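Long-range contact in MGS-M4 (Unidentified, PDB 4Q3M), which probably reduces carbonyl compounds as a TIM-barrel aldo-keto reductase from a deep-sea metagenome, its natural substrate being unknown: residues Leu74-Phe88 and Asn113-Tyr125. Numbering follows the deposited sequence.
Sequences LWNTDQGYEKTLEAF and NALSTYRAFETLY
Gly80, at the N-cap of its helix, meets Thr117 with their CA atoms 4.7 Å apart, and the axes of the helical segments 81-88 and 113-125 cross at -48°, 8.0 Å apart at closest approach. Thr117 OG1 accepts a hydrogen bond from Gly80 N at 2.9 Å. The same hydroxyl gives its proton to Asn113 O, one turn back in its own helix. Two bonds, one accepted and one given, probably fix its rotation. OG1 sits beside the backbone N (chi1 -62°), which turns it to Gly80 and sends CG2 toward Leu74 CD2, which it meets tip to tip. A valine in place of Thr117 would probably leave Gly80 N without this acceptor at the start of the helix. Tyr81 turns the edge of its ring to Ser116 O and Arg119 O, and its CD1 lies 3.7 Å from Ala120 CB. Its OH shares a 2.9 Å hydrogen bond with Thr123 OG1. The small Ala120 also receives Thr84 CG2 and Leu85 CD2. Thr84 CG2 further touches the edge of the Phe121 ring in its plane, 3.4 Å from CE1. Beyond, Leu124 CD1 makes a CH-pi contact over one face of Phe88, 3.7 Å from the ring centroid. The contact packs two successive outer helices of the alpha/beta barrel, 81-94 and 111-126. Inward, Leu74 ends strand 69-74 and pairs with strand 102-105, whose Ile105 touches Thr117; Leu115 reaches helix 140-149.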
ATOM      1  N   LEU A  74      -9.107  -2.536  18.731  1.00 41.31           N
ATOM      2  CA  LEU A  74      -9.362  -3.959  18.834  1.00 45.11           C
ATOM      3  C   LEU A  74      -8.366  -4.713  17.955  1.00 47.39           C
ATOM      4  O   LEU A  74      -8.220  -4.399  16.775  1.00 46.00           O
ATOM      5  CB  LEU A  74     -10.786  -4.280  18.405  1.00 46.05           C
ATOM      6  CG  LEU A  74     -10.953  -5.766  18.129  1.00 51.21           C
ATOM      7  CD1 LEU A  74     -11.376  -6.425  19.414  1.00 53.66           C
ATOM      8  CD2 LEU A  74     -11.928  -6.027  17.034  1.00 50.25           C
ATOM      9  N   TRP A  75      -7.686  -5.705  18.521  1.00 45.53           N
ATOM     10  CA  TRP A  75      -6.640  -6.414  17.787  1.00 42.73           C
ATOM     11  C   TRP A  75      -7.204  -7.473  16.835  1.00 41.01           C
ATOM     12  O   TRP A  75      -8.323  -7.955  17.018  1.00 42.44           O
ATOM     13  CB  TRP A  75      -5.649  -7.050  18.764  1.00 42.03           C
ATOM     14  CG  TRP A  75      -4.463  -7.680  18.104  1.00 39.70           C
ATOM     15  CD1 TRP A  75      -4.079  -8.985  18.185  1.00 40.80           C
ATOM     16  CD2 TRP A  75      -3.513  -7.034  17.245  1.00 41.55           C
ATOM     17  NE1 TRP A  75      -2.944  -9.191  17.438  1.00 46.15           N
ATOM     18  CE2 TRP A  75      -2.578  -8.010  16.849  1.00 40.60           C
ATOM     19  CE3 TRP A  75      -3.362  -5.725  16.774  1.00 37.65           C
ATOM     20  CZ2 TRP A  75      -1.506  -7.720  16.008  1.00 41.48           C
ATOM     21  CZ3 TRP A  75      -2.297  -5.440  15.938  1.00 40.23           C
ATOM     22  CH2 TRP A  75      -1.384  -6.433  15.563  1.00 40.09           C
ATOM     23  N   ASN A  76      -6.410  -7.819  15.824  1.00 37.61           N
ATOM     24  CA  ASN A  76      -6.808  -8.736  14.757  1.00 41.54           C
ATOM     25  C   ASN A  76      -7.394 -10.063  15.234  1.00 44.53           C
ATOM     26  O   ASN A  76      -8.356 -10.568  14.656  1.00 43.46           O
ATOM     27  CB  ASN A  76      -5.607  -9.024  13.851  1.00 42.80           C
ATOM     28  CG  ASN A  76      -4.935  -7.760  13.353  1.00 45.27           C
ATOM     29  OD1 ASN A  76      -5.304  -6.651  13.740  1.00 43.16           O
ATOM     30  ND2 ASN A  76      -3.936  -7.922  12.492  1.00 48.85           N
ATOM     31  N   THR A  77      -6.808 -10.625  16.286  1.00 47.13           N
ATOM     32  CA  THR A  77      -7.210 -11.942  16.772  1.00 48.09           C
ATOM     33  C   THR A  77      -8.598 -11.943  17.406  1.00 45.64           C
ATOM     34  O   THR A  77      -9.198 -13.002  17.593  1.00 48.66           O
ATOM     35  CB  THR A  77      -6.204 -12.487  17.805  1.00 51.61           C
ATOM     36  OG1 THR A  77      -6.177 -11.626  18.950  1.00 52.60           O
ATOM     37  CG2 THR A  77      -4.810 -12.570  17.202  1.00 52.85           C
ATOM     38  N   ASP A  78      -9.109 -10.762  17.734  1.00 41.56           N
ATOM     39  CA  ASP A  78     -10.383 -10.661  18.434  1.00 43.68           C
ATOM     40  C   ASP A  78     -11.533 -10.243  17.519  1.00 45.61           C
ATOM     41  O   ASP A  78     -12.640  -9.983  17.992  1.00 46.58           O
ATOM     42  CB  ASP A  78     -10.273  -9.666  19.590  1.00 39.49           C
ATOM     43  CG  ASP A  78      -9.361 -10.147  20.696  1.00 41.47           C
ATOM     44  OD1 ASP A  78      -9.279 -11.373  20.918  1.00 43.70           O
ATOM     45  OD2 ASP A  78      -8.724  -9.290  21.349  1.00 43.67           O
ATOM     46  N   GLN A  79     -11.277 -10.173  16.215  1.00 42.61           N
ATOM     47  CA  GLN A  79     -12.317  -9.775  15.271  1.00 42.46           C
ATOM     48  C   GLN A  79     -13.424 -10.823  15.208  1.00 45.79           C
ATOM     49  O   GLN A  79     -13.160 -12.026  15.239  1.00 45.58           O
ATOM     50  CB  GLN A  79     -11.729  -9.529  13.878  1.00 39.53           C
ATOM     51  CG  GLN A  79     -10.856  -8.285  13.795  1.00 35.11           C
ATOM     52  CD  GLN A  79     -10.648  -7.805  12.371  1.00 35.79           C
ATOM     53  OE1 GLN A  79     -11.354  -8.222  11.452  1.00 37.21           O
ATOM     54  NE2 GLN A  79      -9.675  -6.921  12.181  1.00 34.19           N
ATOM     55  N   GLY A  80     -14.664 -10.352  15.122  1.00 46.33           N
ATOM     56  CA  GLY A  80     -15.829 -11.212  15.220  1.00 51.82           C
ATOM     57  C   GLY A  80     -16.728 -10.694  16.324  1.00 52.61           C
ATOM     58  O   GLY A  80     -16.237 -10.232  17.352  1.00 48.64           O
ATOM     59  N   TYR A  81     -18.041 -10.780  16.116  1.00 55.04           N
ATOM     60  CA  TYR A  81     -19.018 -10.141  16.999  1.00 56.16           C
ATOM     61  C   TYR A  81     -18.837 -10.472  18.481  1.00 58.16           C
ATOM     62  O   TYR A  81     -18.630  -9.575  19.299  1.00 58.41           O
ATOM     63  CB  TYR A  81     -20.439 -10.516  16.568  1.00 54.97           C
ATOM     64  CG  TYR A  81     -21.514  -9.718  17.274  1.00 52.87           C
ATOM     65  CD1 TYR A  81     -21.899  -8.469  16.803  1.00 46.08           C
ATOM     66  CD2 TYR A  81     -22.141 -10.211  18.412  1.00 55.46           C
ATOM     67  CE1 TYR A  81     -22.878  -7.734  17.444  1.00 47.43           C
ATOM     68  CE2 TYR A  81     -23.122  -9.482  19.058  1.00 56.20           C
ATOM     69  CZ  TYR A  81     -23.486  -8.245  18.571  1.00 52.88           C
ATOM     70  OH  TYR A  81     -24.461  -7.516  19.210  1.00 54.27           O
ATOM     71  N   GLU A  82     -18.918 -11.754  18.824  1.00 56.21           N
ATOM     72  CA  GLU A  82     -18.836 -12.174  20.221  1.00 58.03           C
ATOM     73  C   GLU A  82     -17.465 -11.908  20.829  1.00 47.89           C
ATOM     74  O   GLU A  82     -17.357 -11.534  21.997  1.00 50.76           O
ATOM     75  CB  GLU A  82     -19.177 -13.659  20.355  1.00 52.21           C
ATOM     76  CG  GLU A  82     -20.599 -14.009  19.962  1.00 57.84           C
ATOM     77  CD  GLU A  82     -21.639 -13.294  20.805  1.00 59.74           C
ATOM     78  OE1 GLU A  82     -21.350 -12.982  21.980  1.00 63.87           O
ATOM     79  OE2 GLU A  82     -22.748 -13.040  20.290  1.00 58.98           O
ATOM     80  N   LYS A  83     -16.419 -12.102  20.035  1.00 46.20           N
ATOM     81  CA  LYS A  83     -15.056 -11.928  20.519  1.00 49.04           C
ATOM     82  C   LYS A  83     -14.728 -10.451  20.712  1.00 48.49           C
ATOM     83  O   LYS A  83     -13.914 -10.092  21.563  1.00 50.47           O
ATOM     84  CB  LYS A  83     -14.062 -12.574  19.553  1.00 52.10           C
ATOM     85  CG  LYS A  83     -12.771 -13.038  20.203  1.00 57.94           C
ATOM     86  CD  LYS A  83     -12.011 -13.987  19.288  1.00 62.58           C
ATOM     87  CE  LYS A  83     -10.826 -14.617  20.001  1.00 64.50           C
ATOM     88  NZ  LYS A  83     -10.148 -15.635  19.149  1.00 63.52           N
ATOM     89  N   THR A  84     -15.372  -9.598  19.921  1.00 45.42           N
ATOM     90  CA  THR A  84     -15.147  -8.159  19.996  1.00 43.00           C
ATOM     91  C   THR A  84     -15.760  -7.568  21.264  1.00 45.09           C
ATOM     92  O   THR A  84     -15.134  -6.749  21.940  1.00 40.20           O
ATOM     93  CB  THR A  84     -15.726  -7.432  18.765  1.00 43.16           C
ATOM     94  OG1 THR A  84     -14.947  -7.756  17.608  1.00 43.61           O
ATOM     95  CG2 THR A  84     -15.696  -5.929  18.968  1.00 41.95           C
ATOM     96  N   LEU A  85     -16.982  -7.988  21.580  1.00 48.21           N
ATOM     97  CA  LEU A  85     -17.669  -7.529  22.783  1.00 52.47           C
ATOM     98  C   LEU A  85     -16.856  -7.839  24.035  1.00 58.65           C
ATOM     99  O   LEU A  85     -16.797  -7.034  24.964  1.00 55.83           O
ATOM    100  CB  LEU A  85     -19.056  -8.170  22.893  1.00 54.63           C
ATOM    101  CG  LEU A  85     -20.086  -7.828  21.817  1.00 53.60           C
ATOM    102  CD1 LEU A  85     -21.373  -8.602  22.054  1.00 50.32           C
ATOM    103  CD2 LEU A  85     -20.357  -6.332  21.785  1.00 51.49           C
ATOM    104  N   GLU A  86     -16.226  -9.009  24.045  1.00 64.65           N
ATOM    105  CA  GLU A  86     -15.429  -9.447  25.186  1.00 67.83           C
ATOM    106  C   GLU A  86     -14.082  -8.733  25.244  1.00 67.09           C
ATOM    107  O   GLU A  86     -13.617  -8.355  26.319  1.00 71.35           O
ATOM    108  CB  GLU A  86     -15.219 -10.964  25.134  1.00 68.33           C
ATOM    109  CG  GLU A  86     -14.351 -11.524  26.254  1.00 74.00           C
ATOM    110  CD  GLU A  86     -15.029 -11.486  27.615  1.00 78.56           C
ATOM    111  OE1 GLU A  86     -16.230 -11.147  27.685  1.00 76.95           O
ATOM    112  OE2 GLU A  86     -14.355 -11.800  28.619  1.00 79.77           O
ATOM    113  N   ALA A  87     -13.461  -8.549  24.083  1.00 57.39           N
ATOM    114  CA  ALA A  87     -12.173  -7.869  24.007  1.00 57.09           C
ATOM    115  C   ALA A  87     -12.313  -6.398  24.378  1.00 56.62           C
ATOM    116  O   ALA A  87     -11.359  -5.770  24.839  1.00 59.68           O
ATOM    117  CB  ALA A  87     -11.581  -8.012  22.619  1.00 57.42           C
ATOM    118  N   PHE A  88     -13.508  -5.856  24.172  1.00 52.38           N
ATOM    119  CA  PHE A  88     -13.794  -4.471  24.523  1.00 47.09           C
ATOM    120  C   PHE A  88     -13.901  -4.298  26.035  1.00 49.74           C
ATOM    121  O   PHE A  88     -13.373  -3.339  26.598  1.00 48.21           O
ATOM    122  CB  PHE A  88     -15.084  -4.003  23.849  1.00 46.16           C
ATOM    123  CG  PHE A  88     -15.506  -2.621  24.249  1.00 46.68           C
ATOM    124  CD1 PHE A  88     -14.858  -1.511  23.734  1.00 46.07           C
ATOM    125  CD2 PHE A  88     -16.550  -2.430  25.139  1.00 46.39           C
ATOM    126  CE1 PHE A  88     -15.241  -0.239  24.101  1.00 44.89           C
ATOM    127  CE2 PHE A  88     -16.940  -1.157  25.510  1.00 52.93           C
ATOM    128  CZ  PHE A  88     -16.284  -0.059  24.989  1.00 50.51           C
ATOM    129  N   ASN A 113     -15.174 -10.286   8.459  1.00 35.32           N
ATOM    130  CA  ASN A 113     -14.610 -10.038   9.780  1.00 35.83           C
ATOM    131  C   ASN A 113     -14.734  -8.573  10.173  1.00 39.68           C
ATOM    132  O   ASN A 113     -14.903  -8.250  11.347  1.00 47.58           O
ATOM    133  CB  ASN A 113     -13.143 -10.466   9.834  1.00 33.11           C
ATOM    134  CG  ASN A 113     -12.977 -11.965   9.978  1.00 40.93           C
ATOM    135  OD1 ASN A 113     -13.868 -12.655  10.476  1.00 43.87           O
ATOM    136  ND2 ASN A 113     -11.827 -12.477   9.552  1.00 44.49           N
ATOM    137  N   ALA A 114     -14.648  -7.692   9.183  1.00 36.39           N
ATOM    138  CA  ALA A 114     -14.769  -6.259   9.421  1.00 35.52           C
ATOM    139  C   ALA A 114     -16.191  -5.894   9.831  1.00 39.96           C
ATOM    140  O   ALA A 114     -16.400  -5.186  10.815  1.00 45.01           O
ATOM    141  CB  ALA A 114     -14.356  -5.478   8.181  1.00 30.86           C
ATOM    142  N   LEU A 115     -17.164  -6.391   9.074  1.00 37.86           N
ATOM    143  CA  LEU A 115     -18.566  -6.084   9.327  1.00 40.85           C
ATOM    144  C   LEU A 115     -19.060  -6.718  10.626  1.00 43.47           C
ATOM    145  O   LEU A 115     -19.802  -6.095  11.385  1.00 43.35           O
ATOM    146  CB  LEU A 115     -19.432  -6.548   8.154  1.00 40.68           C
ATOM    147  CG  LEU A 115     -20.921  -6.204   8.230  1.00 41.42           C
ATOM    148  CD1 LEU A 115     -21.114  -4.708   8.414  1.00 39.95           C
ATOM    149  CD2 LEU A 115     -21.648  -6.693   6.987  1.00 42.27           C
ATOM    150  N   SER A 116     -18.647  -7.959  10.874  1.00 40.92           N
ATOM    151  CA  SER A 116     -19.039  -8.670  12.090  1.00 43.79           C
ATOM    152  C   SER A 116     -18.488  -7.971  13.324  1.00 43.40           C
ATOM    153  O   SER A 116     -19.158  -7.870  14.351  1.00 46.25           O
ATOM    154  CB  SER A 116     -18.553 -10.119  12.051  1.00 46.63           C
ATOM    155  OG  SER A 116     -18.976 -10.828  13.202  1.00 54.11           O
ATOM    156  N   THR A 117     -17.254  -7.499  13.208  1.00 36.10           N
ATOM    157  CA  THR A 117     -16.622  -6.717  14.258  1.00 38.89           C
ATOM    158  C   THR A 117     -17.306  -5.375  14.464  1.00 39.25           C
ATOM    159  O   THR A 117     -17.530  -4.941  15.595  1.00 39.44           O
ATOM    160  CB  THR A 117     -15.144  -6.469  13.940  1.00 38.00           C
ATOM    161  OG1 THR A 117     -14.448  -7.721  13.868  1.00 34.54           O
ATOM    162  CG2 THR A 117     -14.530  -5.572  14.974  1.00 34.95           C
ATOM    163  N   TYR A 118     -17.633  -4.720  13.357  1.00 36.72           N
ATOM    164  CA  TYR A 118     -18.217  -3.391  13.405  1.00 37.35           C
ATOM    165  C   TYR A 118     -19.644  -3.427  13.948  1.00 39.86           C
ATOM    166  O   TYR A 118     -20.089  -2.483  14.599  1.00 41.59           O
ATOM    167  CB  TYR A 118     -18.191  -2.752  12.019  1.00 31.26           C
ATOM    168  CG  TYR A 118     -18.346  -1.254  12.044  1.00 31.31           C
ATOM    169  CD1 TYR A 118     -17.257  -0.429  12.292  1.00 34.49           C
ATOM    170  CD2 TYR A 118     -19.580  -0.662  11.821  1.00 32.88           C
ATOM    171  CE1 TYR A 118     -17.393   0.944  12.316  1.00 36.85           C
ATOM    172  CE2 TYR A 118     -19.727   0.708  11.842  1.00 35.99           C
ATOM    173  CZ  TYR A 118     -18.631   1.507  12.090  1.00 37.66           C
ATOM    174  OH  TYR A 118     -18.773   2.874  12.114  1.00 40.52           O
ATOM    175  N   ARG A 119     -20.354  -4.518  13.675  1.00 38.22           N
ATOM    176  CA  ARG A 119     -21.689  -4.716  14.228  1.00 37.75           C
ATOM    177  C   ARG A 119     -21.628  -4.715  15.749  1.00 41.41           C
ATOM    178  O   ARG A 119     -22.538  -4.225  16.419  1.00 47.18           O
ATOM    179  CB  ARG A 119     -22.303  -6.024  13.725  1.00 40.22           C
ATOM    180  CG  ARG A 119     -22.843  -5.962  12.305  1.00 44.84           C
ATOM    181  CD  ARG A 119     -24.114  -5.132  12.228  1.00 49.90           C
ATOM    182  NE  ARG A 119     -24.672  -5.114  10.879  1.00 54.16           N
ATOM    183  CZ  ARG A 119     -24.442  -4.156   9.987  1.00 55.64           C
ATOM    184  NH1 ARG A 119     -23.664  -3.129  10.300  1.00 54.30           N
ATOM    185  NH2 ARG A 119     -24.991  -4.224   8.782  1.00 57.57           N
ATOM    186  N   ALA A 120     -20.544  -5.266  16.287  1.00 38.22           N
ATOM    187  CA  ALA A 120     -20.315  -5.253  17.724  1.00 41.25           C
ATOM    188  C   ALA A 120     -19.989  -3.840  18.196  1.00 45.08           C
ATOM    189  O   ALA A 120     -20.416  -3.429  19.275  1.00 48.22           O
ATOM    190  CB  ALA A 120     -19.199  -6.212  18.095  1.00 37.94           C
ATOM    191  N   PHE A 121     -19.234  -3.104  17.384  1.00 39.09           N
ATOM    192  CA  PHE A 121     -18.950  -1.699  17.667  1.00 42.62           C
ATOM    193  C   PHE A 121     -20.253  -0.912  17.736  1.00 43.57           C
ATOM    194  O   PHE A 121     -20.441  -0.072  18.616  1.00 44.89           O
ATOM    195  CB  PHE A 121     -18.037  -1.081  16.601  1.00 42.22           C
ATOM    196  CG  PHE A 121     -16.582  -1.442  16.743  1.00 39.47           C
ATOM    197  CD1 PHE A 121     -16.187  -2.610  17.372  1.00 43.60           C
ATOM    198  CD2 PHE A 121     -15.603  -0.595  16.246  1.00 36.75           C
ATOM    199  CE1 PHE A 121     -14.847  -2.930  17.491  1.00 42.09           C
ATOM    200  CE2 PHE A 121     -14.264  -0.909  16.367  1.00 29.08           C
ATOM    201  CZ  PHE A 121     -13.886  -2.078  16.989  1.00 29.86           C
ATOM    202  N   GLU A 122     -21.148  -1.199  16.796  1.00 45.04           N
ATOM    203  CA  GLU A 122     -22.430  -0.511  16.706  1.00 47.76           C
ATOM    204  C   GLU A 122     -23.312  -0.799  17.916  1.00 48.91           C
ATOM    205  O   GLU A 122     -24.018   0.084  18.401  1.00 44.18           O
ATOM    206  CB  GLU A 122     -23.155  -0.907  15.419  1.00 46.02           C
ATOM    207  CG  GLU A 122     -22.502  -0.371  14.156  1.00 44.69           C
ATOM    208  CD  GLU A 122     -23.203  -0.831  12.893  1.00 44.58           C
ATOM    209  OE1 GLU A 122     -23.796  -1.929  12.907  1.00 45.97           O
ATOM    210  OE2 GLU A 122     -23.160  -0.093  11.886  1.00 44.23           O
ATOM    211  N   THR A 123     -23.268  -2.038  18.400  1.00 51.76           N
ATOM    212  CA  THR A 123     -24.014  -2.417  19.593  1.00 54.62           C
ATOM    213  C   THR A 123     -23.499  -1.645  20.805  1.00 55.19           C
ATOM    214  O   THR A 123     -24.281  -1.144  21.613  1.00 56.03           O
ATOM    215  CB  THR A 123     -23.917  -3.931  19.868  1.00 53.57           C
ATOM    216  OG1 THR A 123     -24.489  -4.657  18.773  1.00 55.61           O
ATOM    217  CG2 THR A 123     -24.658  -4.292  21.146  1.00 54.06           C
ATOM    218  N   LEU A 124     -22.178  -1.545  20.913  1.00 52.30           N
ATOM    219  CA  LEU A 124     -21.546  -0.818  22.008  1.00 52.59           C
ATOM    220  C   LEU A 124     -21.846   0.675  21.930  1.00 52.01           C
ATOM    221  O   LEU A 124     -21.999   1.340  22.954  1.00 53.67           O
ATOM    222  CB  LEU A 124     -20.033  -1.051  21.997  1.00 53.18           C
ATOM    223  CG  LEU A 124     -19.569  -2.489  22.231  1.00 56.45           C
ATOM    224  CD1 LEU A 124     -18.095  -2.639  21.884  1.00 58.73           C
ATOM    225  CD2 LEU A 124     -19.833  -2.915  23.666  1.00 44.36           C
ATOM    226  N   TYR A 125     -21.929   1.194  20.708  1.00 48.95           N
ATOM    227  CA  TYR A 125     -22.232   2.605  20.493  1.00 46.76           C
ATOM    228  C   TYR A 125     -23.659   2.921  20.921  1.00 47.19           C
ATOM    229  O   TYR A 125     -23.920   3.959  21.529  1.00 44.78           O
ATOM    230  CB  TYR A 125     -22.019   2.981  19.026  1.00 43.23           C
ATOM    231  CG  TYR A 125     -22.177   4.458  18.736  1.00 43.66           C
ATOM    232  CD1 TYR A 125     -21.137   5.348  18.975  1.00 45.15           C
ATOM    233  CD2 TYR A 125     -23.363   4.960  18.217  1.00 42.87           C
ATOM    234  CE1 TYR A 125     -21.277   6.698  18.708  1.00 44.94           C
ATOM    235  CE2 TYR A 125     -23.512   6.306  17.946  1.00 45.39           C
ATOM    236  CZ  TYR A 125     -22.466   7.172  18.193  1.00 46.73           C
ATOM    237  OH  TYR A 125     -22.611   8.514  17.926  1.00 47.55           O
TER